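Local coordinates for protein anti-sigma-E factor ChrR (Rhodobacter sphaeroides, PDB 2Z2S) that inhibits the extracytoplasmic function sigma factor RpoE, using a zinc-dependent N-terminal anti-sigma domain joined to a cupin-like domain required for the response to singlet oxygen, at residues E22-T30 with D186-D194; L94-L102 with L119-L129. All coordinates share one frame; numbering follows the deposited sequence.

Contact 1: E22-T30 with D186-D194; sequences EAFSLVVAT and DCICLAATD
V27 and F24, in segment 22-30 of helix 22-32, meet the methyl of A192 on strand 187-193, with V27 CG2 3.6 Å and F24 CD1 3.8 Å from A192 CB. A23, one turn before V27, rests its own methyl against the same A192, so three helix residues share one small strand side chain. Farther back along the strand, L190 lies beside V27, the two side chains running past each other in opposite directions, CG of L190 3.9 Å from V27 CG2. L190 CD2 then reaches T30 OG1. At the strand's C-terminal end, the F24 ring is turned edge-on: A192 O and D194 CB both lie near its plane at the rim, and the ring stands 62° from the D194 carboxylate. CG of F24 is anti to the carbonyl carbon (chi1 -66°), which swings the ring along the helix flank to the end of the strand. Cut back to an alanine, this position is likely to leave D194 CB and the A192 methyl without their aromatic neighbour and a gap at the strand end. Part of the positioning comes from outside: D194 OD1 accepts the backbone N-H of L146, and L148 of the adjacent strand 147-151 packs on F24 and V27. Within the helix, T30 OG1 donates to L26 O over 2.9 Å, reaching it from the face of the carbonyl plane opposite T30 N, so the buried hydroxyl is satisfied while it faces L190. With axes 7.7 Å apart and directed 146° from each other, this is a helix of the zinc-associated anti-sigma domain packed roughly antiparallel on a strand of the cupin-like beta-sheet, a buried apolar interface between the two functional halves of ChrR.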
ATOM      1  N   GLU B  22      -8.703  -1.084  -8.336  1.00 32.51           N
ATOM      2  CA  GLU B  22      -7.975  -2.341  -8.187  1.00 32.47           C
ATOM      3  C   GLU B  22      -6.853  -2.603  -9.183  1.00 31.78           C
ATOM      4  O   GLU B  22      -5.767  -3.056  -8.814  1.00 31.27           O
ATOM      5  CB  GLU B  22      -8.944  -3.515  -8.205  1.00 31.65           C
ATOM      6  CG  GLU B  22      -8.259  -4.811  -7.853  1.00 35.17           C
ATOM      7  CD  GLU B  22      -9.223  -5.965  -7.686  1.00 36.82           C
ATOM      8  OE1 GLU B  22      -8.751  -7.103  -7.481  1.00 39.06           O
ATOM      9  OE2 GLU B  22     -10.447  -5.737  -7.755  1.00 36.64           O
ATOM     10  N   ALA B  23      -7.114  -2.330 -10.450  1.00 32.33           N
ATOM     11  CA  ALA B  23      -6.100  -2.544 -11.472  1.00 32.42           C
ATOM     12  C   ALA B  23      -4.832  -1.729 -11.143  1.00 31.33           C
ATOM     13  O   ALA B  23      -3.755  -2.288 -10.903  1.00 29.56           O
ATOM     14  CB  ALA B  23      -6.665  -2.150 -12.861  1.00 31.01           C
ATOM     15  N   PHE B  24      -4.967  -0.408 -11.132  1.00 30.43           N
ATOM     16  CA  PHE B  24      -3.834   0.451 -10.833  1.00 31.31           C
ATOM     17  C   PHE B  24      -3.182   0.075  -9.498  1.00 29.19           C
ATOM     18  O   PHE B  24      -1.964   0.046  -9.396  1.00 29.33           O
ATOM     19  CB  PHE B  24      -4.265   1.928 -10.849  1.00 34.54           C
ATOM     20  CG  PHE B  24      -4.693   2.415 -12.211  1.00 37.38           C
ATOM     21  CD1 PHE B  24      -3.903   2.170 -13.323  1.00 39.17           C
ATOM     22  CD2 PHE B  24      -5.872   3.119 -12.383  1.00 39.25           C
ATOM     23  CE1 PHE B  24      -4.278   2.611 -14.577  1.00 38.57           C
ATOM     24  CE2 PHE B  24      -6.251   3.565 -13.643  1.00 39.36           C
ATOM     25  CZ  PHE B  24      -5.448   3.309 -14.737  1.00 38.91           C
ATOM     26  N   SER B  25      -3.987  -0.222  -8.483  1.00 27.02           N
ATOM     27  CA  SER B  25      -3.451  -0.632  -7.188  1.00 25.79           C
ATOM     28  C   SER B  25      -2.585  -1.864  -7.366  1.00 25.65           C
ATOM     29  O   SER B  25      -1.614  -2.063  -6.653  1.00 27.41           O
ATOM     30  CB  SER B  25      -4.577  -0.976  -6.224  1.00 25.75           C
ATOM     31  OG  SER B  25      -5.425   0.138  -6.022  1.00 28.77           O
ATOM     32  N   LEU B  26      -2.947  -2.711  -8.315  1.00 25.32           N
ATOM     33  CA  LEU B  26      -2.167  -3.911  -8.557  1.00 24.04           C
ATOM     34  C   LEU B  26      -0.765  -3.583  -9.099  1.00 22.23           C
ATOM     35  O   LEU B  26       0.235  -4.146  -8.678  1.00 20.25           O
ATOM     36  CB  LEU B  26      -2.921  -4.817  -9.532  1.00 24.52           C
ATOM     37  CG  LEU B  26      -2.287  -6.178  -9.846  1.00 26.61           C
ATOM     38  CD1 LEU B  26      -1.810  -6.830  -8.551  1.00 25.64           C
ATOM     39  CD2 LEU B  26      -3.317  -7.086 -10.577  1.00 25.96           C
ATOM     40  N   VAL B  27      -0.687  -2.662 -10.038  1.00 20.66           N
ATOM     41  CA  VAL B  27       0.605  -2.334 -10.593  1.00 21.75           C
ATOM     42  C   VAL B  27       1.448  -1.557  -9.607  1.00 20.70           C
ATOM     43  O   VAL B  27       2.625  -1.860  -9.405  1.00 18.63           O
ATOM     44  CB  VAL B  27       0.450  -1.515 -11.869  1.00 23.01           C
ATOM     45  CG1 VAL B  27       1.791  -1.053 -12.354  1.00 22.80           C
ATOM     46  CG2 VAL B  27      -0.218  -2.361 -12.931  1.00 27.09           C
ATOM     47  N   VAL B  28       0.845  -0.549  -8.995  1.00 21.04           N
ATOM     48  CA  VAL B  28       1.565   0.270  -8.040  1.00 22.66           C
ATOM     49  C   VAL B  28       2.152  -0.570  -6.911  1.00 23.63           C
ATOM     50  O   VAL B  28       3.320  -0.416  -6.548  1.00 23.40           O
ATOM     51  CB  VAL B  28       0.661   1.334  -7.447  1.00 21.17           C
ATOM     52  CG1 VAL B  28       1.395   2.091  -6.365  1.00 22.43           C
ATOM     53  CG2 VAL B  28       0.236   2.281  -8.528  1.00 23.61           C
ATOM     54  N   ALA B  29       1.345  -1.470  -6.363  1.00 23.16           N
ATOM     55  CA  ALA B  29       1.816  -2.322  -5.279  1.00 23.43           C
ATOM     56  C   ALA B  29       2.831  -3.382  -5.713  1.00 23.42           C
ATOM     57  O   ALA B  29       3.616  -3.841  -4.895  1.00 24.55           O
ATOM     58  CB  ALA B  29       0.633  -2.984  -4.574  1.00 22.57           C
ATOM     59  N   THR B  30       2.836  -3.787  -6.981  1.00 23.39           N
ATOM     60  CA  THR B  30       3.812  -4.785  -7.386  1.00 23.30           C
ATOM     61  C   THR B  30       5.133  -4.071  -7.489  1.00 23.80           C
ATOM     62  O   THR B  30       6.194  -4.633  -7.217  1.00 22.73           O
ATOM     63  CB  THR B  30       3.484  -5.448  -8.733  1.00 23.67           C
ATOM     64  OG1 THR B  30       2.252  -6.172  -8.627  1.00 22.81           O
ATOM     65  CG2 THR B  30       4.577  -6.458  -9.087  1.00 23.11           C
ATOM     66  N   ASP B 186      12.834 -12.484 -23.025  1.00 61.43           N
ATOM     67  CA  ASP B 186      11.508 -11.997 -23.350  1.00 59.92           C
ATOM     68  C   ASP B 186      11.054 -11.033 -22.259  1.00 57.69           C
ATOM     69  O   ASP B 186      11.138 -11.326 -21.058  1.00 56.09           O
ATOM     70  CB  ASP B 186      10.525 -13.162 -23.502  1.00 62.38           C
ATOM     71  CG  ASP B 186      10.603 -13.816 -24.875  1.00 64.77           C
ATOM     72  OD1 ASP B 186      11.665 -14.394 -25.206  1.00 65.30           O
ATOM     73  OD2 ASP B 186       9.599 -13.745 -25.623  1.00 66.35           O
ATOM     74  N   CYS B 187      10.595  -9.868 -22.704  1.00 54.39           N
ATOM     75  CA  CYS B 187      10.134  -8.812 -21.821  1.00 51.34           C
ATOM     76  C   CYS B 187       8.684  -8.986 -21.411  1.00 49.50           C
ATOM     77  O   CYS B 187       7.781  -8.696 -22.185  1.00 50.57           O
ATOM     78  CB  CYS B 187      10.306  -7.468 -22.517  1.00 50.42           C
ATOM     79  SG  CYS B 187       9.365  -6.141 -21.788  1.00 50.26           S
ATOM     80  N   ILE B 188       8.459  -9.456 -20.189  1.00 46.92           N
ATOM     81  CA  ILE B 188       7.101  -9.645 -19.696  1.00 44.53           C
ATOM     82  C   ILE B 188       6.734  -8.450 -18.828  1.00 43.87           C
ATOM     83  O   ILE B 188       7.497  -8.056 -17.950  1.00 43.97           O
ATOM     84  CB  ILE B 188       6.984 -10.917 -18.850  1.00 43.64           C
ATOM     85  CG1 ILE B 188       7.633 -12.087 -19.589  1.00 42.50           C
ATOM     86  CG2 ILE B 188       5.525 -11.208 -18.563  1.00 41.05           C
ATOM     87  CD1 ILE B 188       7.805 -13.325 -18.740  1.00 44.16           C
ATOM     88  N   CYS B 189       5.563  -7.877 -19.066  1.00 43.01           N
ATOM     89  CA  CYS B 189       5.130  -6.723 -18.301  1.00 42.59           C
ATOM     90  C   CYS B 189       3.772  -6.902 -17.662  1.00 42.30           C
ATOM     91  O   CYS B 189       3.045  -7.843 -17.969  1.00 43.23           O
ATOM     92  CB  CYS B 189       5.060  -5.501 -19.205  1.00 42.31           C
ATOM     93  SG  CYS B 189       6.602  -5.108 -19.993  1.00 45.86           S
ATOM     94  N   LEU B 190       3.451  -5.978 -16.760  1.00 41.86           N
ATOM     95  CA  LEU B 190       2.160  -5.937 -16.095  1.00 41.26           C
ATOM     96  C   LEU B 190       1.612  -4.562 -16.447  1.00 42.17           C
ATOM     97  O   LEU B 190       2.219  -3.540 -16.120  1.00 41.71           O
ATOM     98  CB  LEU B 190       2.308  -6.060 -14.583  1.00 39.92           C
ATOM     99  CG  LEU B 190       0.990  -5.973 -13.810  1.00 38.89           C
ATOM    100  CD1 LEU B 190      -0.022  -6.971 -14.348  1.00 37.95           C
ATOM    101  CD2 LEU B 190       1.276  -6.232 -12.346  1.00 38.74           C
ATOM    102  N   ALA B 191       0.483  -4.530 -17.141  1.00 42.78           N
ATOM    103  CA  ALA B 191      -0.092  -3.259 -17.522  1.00 42.85           C
ATOM    104  C   ALA B 191      -1.485  -3.073 -16.958  1.00 43.34           C
ATOM    105  O   ALA B 191      -2.187  -4.032 -16.631  1.00 43.18           O
ATOM    106  CB  ALA B 191      -0.108  -3.135 -19.023  1.00 43.49           C
ATOM    107  N   ALA B 192      -1.870  -1.814 -16.835  1.00 43.80           N
ATOM    108  CA  ALA B 192      -3.165  -1.471 -16.311  1.00 45.61           C
ATOM    109  C   ALA B 192      -3.613  -0.207 -17.019  1.00 47.62           C
ATOM    110  O   ALA B 192      -2.853   0.761 -17.102  1.00 47.99           O
ATOM    111  CB  ALA B 192      -3.062  -1.241 -14.817  1.00 45.63           C
ATOM    112  N   THR B 193      -4.837  -0.228 -17.548  1.00 49.71           N
ATOM    113  CA  THR B 193      -5.400   0.923 -18.246  1.00 51.49           C
ATOM    114  C   THR B 193      -6.764   1.264 -17.687  1.00 53.07           C
ATOM    115  O   THR B 193      -7.452   0.400 -17.136  1.00 52.46           O
ATOM    116  CB  THR B 193      -5.600   0.645 -19.723  1.00 51.45           C
ATOM    117  OG1 THR B 193      -4.567  -0.227 -20.185  1.00 51.92           O
ATOM    118  CG2 THR B 193      -5.554   1.945 -20.503  1.00 51.46           C
ATOM    119  N   ASP B 194      -7.155   2.525 -17.832  1.00 55.56           N
ATOM    120  CA  ASP B 194      -8.463   2.963 -17.355  1.00 59.03           C
ATOM    121  C   ASP B 194      -9.284   3.494 -18.519  1.00 60.83           C
ATOM    122  O   ASP B 194     -10.063   4.450 -18.286  1.00 61.80           O
ATOM    123  CB  ASP B 194      -8.323   4.052 -16.277  1.00 59.19           C
ATOM    124  CG  ASP B 194      -7.759   5.363 -16.822  1.00 59.67           C
ATOM    125  OD1 ASP B 194      -6.779   5.327 -17.593  1.00 61.24           O
ATOM    126  OD2 ASP B 194      -8.287   6.435 -16.464  1.00 58.10           O
TER

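Contact 2: L94-L102 with L119-L129; sequences LADYVGRRL and LPTGGEAIARL
V98 and L129 make a close apolar pair, V98 CG2 lying 3.6 Å from L129 CD1, and most of the interface follows this aliphatic pattern. The same V98 methyl also reaches CD2 of L119, so it bridges the ends of two leucines. It is directed there because CG2 is anti to the carbonyl carbon and CG1 takes the place anti to the backbone N (chi1 172°). L102 approaches L129 at about a right angle, its CD2 4.1 Å from L129 CD1. L94, likewise crossing L119 nearly perpendicularly, brings CD2 to L119 CD1 and, slightly farther off, to L129 CD2. Four side chains of 94-102 thus close on two leucines, with Y97 CB touching L119 CD2 at 4.0 Å.

Aromatic contacts form a second group. The ring of Y97 sets an edge, not a face, toward the loop: its CE2 is 3.4 Å from P120 O, which lies near the ring plane. CE2 also meets the T121 methyl, CG2, at 3.7 Å, the two side chains crossing at about a right angle. The phenol oxygen has its polar partner elsewhere, in a hydrogen bond to OE1 of E22 on helix 22-32, which should help fix how far the ring extends.

No hydrogen bond crosses between the segments; within them, Y97 N binds L94 O at 2.9 Å in the short helical turn, and L119 N binds A127 O at 2.8 Å, pairing the end of strand 115-119 with strand 126-132. With no ion pair joining them either, the turn at 94-97 and the coil after it are held against strands 115-119 and 126-132 of the cupin-like sheet by shape and apolar burial, with L94, L119 and L129 also touching L190 of strand 187-193.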
ATOM      1  N   LEU B  94       0.587  -9.545  -7.239  1.00 42.88           N
ATOM      2  CA  LEU B  94       0.499 -10.103  -8.582  1.00 43.02           C
ATOM      3  C   LEU B  94       0.401 -11.629  -8.536  1.00 43.69           C
ATOM      4  O   LEU B  94      -0.343 -12.239  -9.302  1.00 42.73           O
ATOM      5  CB  LEU B  94       1.739  -9.666  -9.379  1.00 41.27           C
ATOM      6  CG  LEU B  94       1.875  -9.859 -10.891  1.00 38.27           C
ATOM      7  CD1 LEU B  94       2.850 -10.967 -11.169  1.00 37.92           C
ATOM      8  CD2 LEU B  94       0.519 -10.133 -11.504  1.00 36.78           C
ATOM      9  N   ALA B  95       1.141 -12.231  -7.611  1.00 45.46           N
ATOM     10  CA  ALA B  95       1.162 -13.678  -7.436  1.00 47.40           C
ATOM     11  C   ALA B  95      -0.229 -14.246  -7.132  1.00 48.86           C
ATOM     12  O   ALA B  95      -0.503 -15.414  -7.393  1.00 48.65           O
ATOM     13  CB  ALA B  95       2.153 -14.053  -6.323  1.00 45.46           C
ATOM     14  N   ASP B  96      -1.112 -13.425  -6.587  1.00 50.88           N
ATOM     15  CA  ASP B  96      -2.444 -13.891  -6.271  1.00 52.92           C
ATOM     16  C   ASP B  96      -3.276 -13.962  -7.539  1.00 54.26           C
ATOM     17  O   ASP B  96      -4.224 -14.729  -7.609  1.00 54.87           O
ATOM     18  CB  ASP B  96      -3.131 -12.943  -5.281  1.00 54.27           C
ATOM     19  CG  ASP B  96      -2.230 -12.556  -4.108  1.00 56.63           C
ATOM     20  OD1 ASP B  96      -1.362 -13.376  -3.721  1.00 57.04           O
ATOM     21  OD2 ASP B  96      -2.402 -11.440  -3.562  1.00 56.92           O
ATOM     22  N   TYR B  97      -2.934 -13.174  -8.549  1.00 55.67           N
ATOM     23  CA  TYR B  97      -3.720 -13.156  -9.777  1.00 55.90           C
ATOM     24  C   TYR B  97      -3.121 -14.146 -10.771  1.00 57.28           C
ATOM     25  O   TYR B  97      -3.701 -14.356 -11.876  1.00 57.33           O
ATOM     26  CB  TYR B  97      -3.709 -11.744 -10.365  1.00 53.50           C
ATOM     27  CG  TYR B  97      -4.370 -10.754  -9.434  1.00 50.51           C
ATOM     28  CD1 TYR B  97      -3.822 -10.463  -8.187  1.00 50.01           C
ATOM     29  CD2 TYR B  97      -5.579 -10.152  -9.770  1.00 49.96           C
ATOM     30  CE1 TYR B  97      -4.466  -9.598  -7.299  1.00 47.44           C
ATOM     31  CE2 TYR B  97      -6.232  -9.288  -8.886  1.00 47.34           C
ATOM     32  CZ  TYR B  97      -5.668  -9.019  -7.656  1.00 46.26           C
ATOM     33  OH  TYR B  97      -6.304  -8.179  -6.776  1.00 43.41           O
ATOM     34  N   VAL B  98      -1.991 -14.761 -10.451  1.00 58.67           N
ATOM     35  CA  VAL B  98      -1.409 -15.703 -11.379  1.00 60.41           C
ATOM     36  C   VAL B  98      -0.942 -17.014 -10.579  1.00 62.46           C
ATOM     37  O   VAL B  98      -0.338 -16.864  -9.620  1.00 64.23           O
ATOM     38  CB  VAL B  98      -0.144 -15.215 -12.088  1.00 59.77           C
ATOM     39  CG1 VAL B  98       0.436 -16.430 -12.879  1.00 60.72           C
ATOM     40  CG2 VAL B  98      -0.647 -14.177 -13.120  1.00 58.86           C
ATOM     41  N   GLY B  99      -0.962 -18.119 -11.237  1.00 64.40           N
ATOM     42  CA  GLY B  99      -0.884 -19.295 -10.414  1.00 66.79           C
ATOM     43  C   GLY B  99       0.552 -19.451  -9.986  1.00 68.82           C
ATOM     44  O   GLY B  99       1.253 -18.450  -9.816  1.00 69.70           O
ATOM     45  N   ARG B 100       1.081 -20.664 -10.050  1.00 70.45           N
ATOM     46  CA  ARG B 100       2.520 -20.969  -9.702  1.00 72.03           C
ATOM     47  C   ARG B 100       3.696 -20.316 -10.426  1.00 72.46           C
ATOM     48  O   ARG B 100       4.624 -19.788  -9.815  1.00 72.12           O
ATOM     49  CB  ARG B 100       2.699 -22.463  -9.745  1.00 73.65           C
ATOM     50  N   ARG B 101       3.643 -20.363 -11.735  1.00 72.97           N
ATOM     51  CA  ARG B 101       4.678 -19.644 -12.437  1.00 73.86           C
ATOM     52  C   ARG B 101       4.025 -19.008 -13.676  1.00 73.90           C
ATOM     53  O   ARG B 101       3.027 -19.524 -14.178  1.00 74.45           O
ATOM     54  CB  ARG B 101       5.748 -20.636 -12.848  1.00 73.82           C
ATOM     55  N   LEU B 102       4.652 -17.984 -14.268  1.00 73.97           N
ATOM     56  CA  LEU B 102       4.192 -17.291 -15.490  1.00 74.57           C
ATOM     57  C   LEU B 102       4.109 -18.081 -16.833  1.00 75.22           C
ATOM     58  O   LEU B 102       3.436 -17.633 -17.784  1.00 74.55           O
ATOM     59  CB  LEU B 102       5.028 -16.058 -15.718  1.00 74.04           C
ATOM     60  CG  LEU B 102       5.013 -15.192 -14.463  1.00 72.91           C
ATOM     61  CD1 LEU B 102       5.865 -13.986 -14.749  1.00 73.06           C
ATOM     62  CD2 LEU B 102       3.602 -14.747 -14.053  1.00 72.17           C
ATOM     63  N   LEU B 119      -6.074 -10.027 -16.359  1.00 51.81           N
ATOM     64  CA  LEU B 119      -6.193 -10.368 -14.951  1.00 51.54           C
ATOM     65  C   LEU B 119      -7.547  -9.893 -14.434  1.00 51.31           C
ATOM     66  O   LEU B 119      -7.990  -8.784 -14.736  1.00 50.64           O
ATOM     67  CB  LEU B 119      -5.052  -9.734 -14.157  1.00 50.77           C
ATOM     68  CG  LEU B 119      -3.662 -10.155 -14.646  1.00 50.15           C
ATOM     69  CD1 LEU B 119      -2.615  -9.305 -13.970  1.00 51.40           C
ATOM     70  CD2 LEU B 119      -3.415 -11.623 -14.355  1.00 49.24           C
ATOM     71  N   PRO B 120      -8.224 -10.741 -13.647  1.00 51.81           N
ATOM     72  CA  PRO B 120      -9.543 -10.480 -13.055  1.00 52.08           C
ATOM     73  C   PRO B 120      -9.526  -9.424 -11.939  1.00 51.44           C
ATOM     74  O   PRO B 120      -8.921  -9.634 -10.886  1.00 52.47           O
ATOM     75  CB  PRO B 120      -9.942 -11.854 -12.532  1.00 52.48           C
ATOM     76  CG  PRO B 120      -8.606 -12.361 -11.995  1.00 51.98           C
ATOM     77  CD  PRO B 120      -7.661 -12.008 -13.136  1.00 51.50           C
ATOM     78  N   THR B 121     -10.204  -8.305 -12.155  1.00 49.79           N
ATOM     79  CA  THR B 121     -10.228  -7.254 -11.146  1.00 50.07           C
ATOM     80  C   THR B 121     -11.548  -6.496 -11.066  1.00 49.38           C
ATOM     81  O   THR B 121     -12.324  -6.465 -12.015  1.00 49.42           O
ATOM     82  CB  THR B 121      -9.108  -6.204 -11.390  1.00 50.31           C
ATOM     83  OG1 THR B 121      -9.201  -5.707 -12.733  1.00 50.08           O
ATOM     84  CG2 THR B 121      -7.730  -6.811 -11.153  1.00 49.65           C
ATOM     85  N   GLY B 122     -11.787  -5.882  -9.913  1.00 47.87           N
ATOM     86  CA  GLY B 122     -12.984  -5.094  -9.724  1.00 46.37           C
ATOM     87  C   GLY B 122     -12.639  -3.752 -10.331  1.00 46.12           C
ATOM     88  O   GLY B 122     -11.615  -3.644 -11.001  1.00 46.02           O
ATOM     89  N   GLY B 123     -13.462  -2.735 -10.101  1.00 45.69           N
ATOM     90  CA  GLY B 123     -13.186  -1.427 -10.670  1.00 45.35           C
ATOM     91  C   GLY B 123     -13.336  -1.399 -12.182  1.00 46.00           C
ATOM     92  O   GLY B 123     -13.567  -2.427 -12.816  1.00 44.95           O
ATOM     93  N   GLU B 124     -13.198  -0.211 -12.763  1.00 46.98           N
ATOM     94  CA  GLU B 124     -13.314  -0.046 -14.201  1.00 47.39           C
ATOM     95  C   GLU B 124     -11.986   0.264 -14.890  1.00 48.45           C
ATOM     96  O   GLU B 124     -11.937   1.090 -15.795  1.00 50.46           O
ATOM     97  CB  GLU B 124     -14.313   1.039 -14.502  1.00 47.79           C
ATOM     98  N   ALA B 125     -10.912  -0.382 -14.444  1.00 48.66           N
ATOM     99  CA  ALA B 125      -9.586  -0.215 -15.037  1.00 47.41           C
ATOM    100  C   ALA B 125      -9.182  -1.660 -15.286  1.00 47.51           C
ATOM    101  O   ALA B 125      -9.509  -2.535 -14.485  1.00 47.99           O
ATOM    102  CB  ALA B 125      -8.651   0.435 -14.060  1.00 47.60           C
ATOM    103  N   ILE B 126      -8.494  -1.931 -16.386  1.00 46.34           N
ATOM    104  CA  ILE B 126      -8.135  -3.310 -16.694  1.00 46.22           C
ATOM    105  C   ILE B 126      -6.657  -3.619 -16.502  1.00 46.82           C
ATOM    106  O   ILE B 126      -5.808  -2.781 -16.770  1.00 46.51           O
ATOM    107  CB  ILE B 126      -8.530  -3.668 -18.152  1.00 44.95           C
ATOM    108  CG1 ILE B 126     -10.040  -3.505 -18.357  1.00 44.66           C
ATOM    109  CG2 ILE B 126      -8.135  -5.099 -18.461  1.00 44.54           C
ATOM    110  CD1 ILE B 126     -10.532  -2.060 -18.416  1.00 45.52           C
ATOM    111  N   ALA B 127      -6.358  -4.834 -16.052  1.00 47.74           N
ATOM    112  CA  ALA B 127      -4.979  -5.254 -15.833  1.00 49.33           C
ATOM    113  C   ALA B 127      -4.729  -6.479 -16.680  1.00 51.01           C
ATOM    114  O   ALA B 127      -5.648  -7.267 -16.916  1.00 50.91           O
ATOM    115  CB  ALA B 127      -4.755  -5.590 -14.373  1.00 49.31           C
ATOM    116  N   ARG B 128      -3.485  -6.642 -17.125  1.00 53.15           N
ATOM    117  CA  ARG B 128      -3.109  -7.781 -17.957  1.00 55.26           C
ATOM    118  C   ARG B 128      -1.604  -7.973 -18.000  1.00 55.71           C
ATOM    119  O   ARG B 128      -0.837  -7.045 -17.736  1.00 56.36           O
ATOM    120  CB  ARG B 128      -3.623  -7.586 -19.387  1.00 57.11           C
ATOM    121  CG  ARG B 128      -2.992  -6.410 -20.107  1.00 59.66           C
ATOM    122  CD  ARG B 128      -3.997  -5.651 -20.958  1.00 62.39           C
ATOM    123  NE  ARG B 128      -4.002  -4.235 -20.600  1.00 66.88           N
ATOM    124  CZ  ARG B 128      -2.934  -3.443 -20.657  1.00 68.44           C
ATOM    125  NH1 ARG B 128      -1.765  -3.925 -21.067  1.00 68.71           N
ATOM    126  NH2 ARG B 128      -3.030  -2.170 -20.290  1.00 69.50           N
ATOM    127  N   LEU B 129      -1.193  -9.192 -18.326  1.00 55.57           N
ATOM    128  CA  LEU B 129       0.218  -9.525 -18.452  1.00 55.33           C
ATOM    129  C   LEU B 129       0.514  -9.545 -19.940  1.00 55.06           C
ATOM    130  O   LEU B 129      -0.153 -10.241 -20.693  1.00 56.18           O
ATOM    131  CB  LEU B 129       0.513 -10.908 -17.868  1.00 55.23           C
ATOM    132  CG  LEU B 129       0.463 -11.073 -16.353  1.00 55.50           C
ATOM    133  CD1 LEU B 129       0.687 -12.535 -16.004  1.00 54.99           C
ATOM    134  CD2 LEU B 129       1.531 -10.195 -15.703  1.00 55.90           C
TER

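The centre of contact 1 lies about 4 Å, that of contact 2 about 10 Å, from the centre of the chain; both are largely buried, though contact 2 includes the exposed P120. They use adjoining strands of one sheet, 187-193 and 126-132. Contact 1 ties the anti-sigma helix to that sheet, whereas contact 2 closes a turn and loop within the region required for the singlet-oxygen response. In contact 1 alanines meet where helix and strand are nearest, flanked by F24, V27 and L190; contact 2 rests mainly on leucine and valine methyls plus a ring edge at a loop carbonyl. E22, on contact 1's helix but not touching its strand, probably also hydrogen-bonds G122 N in contact 2.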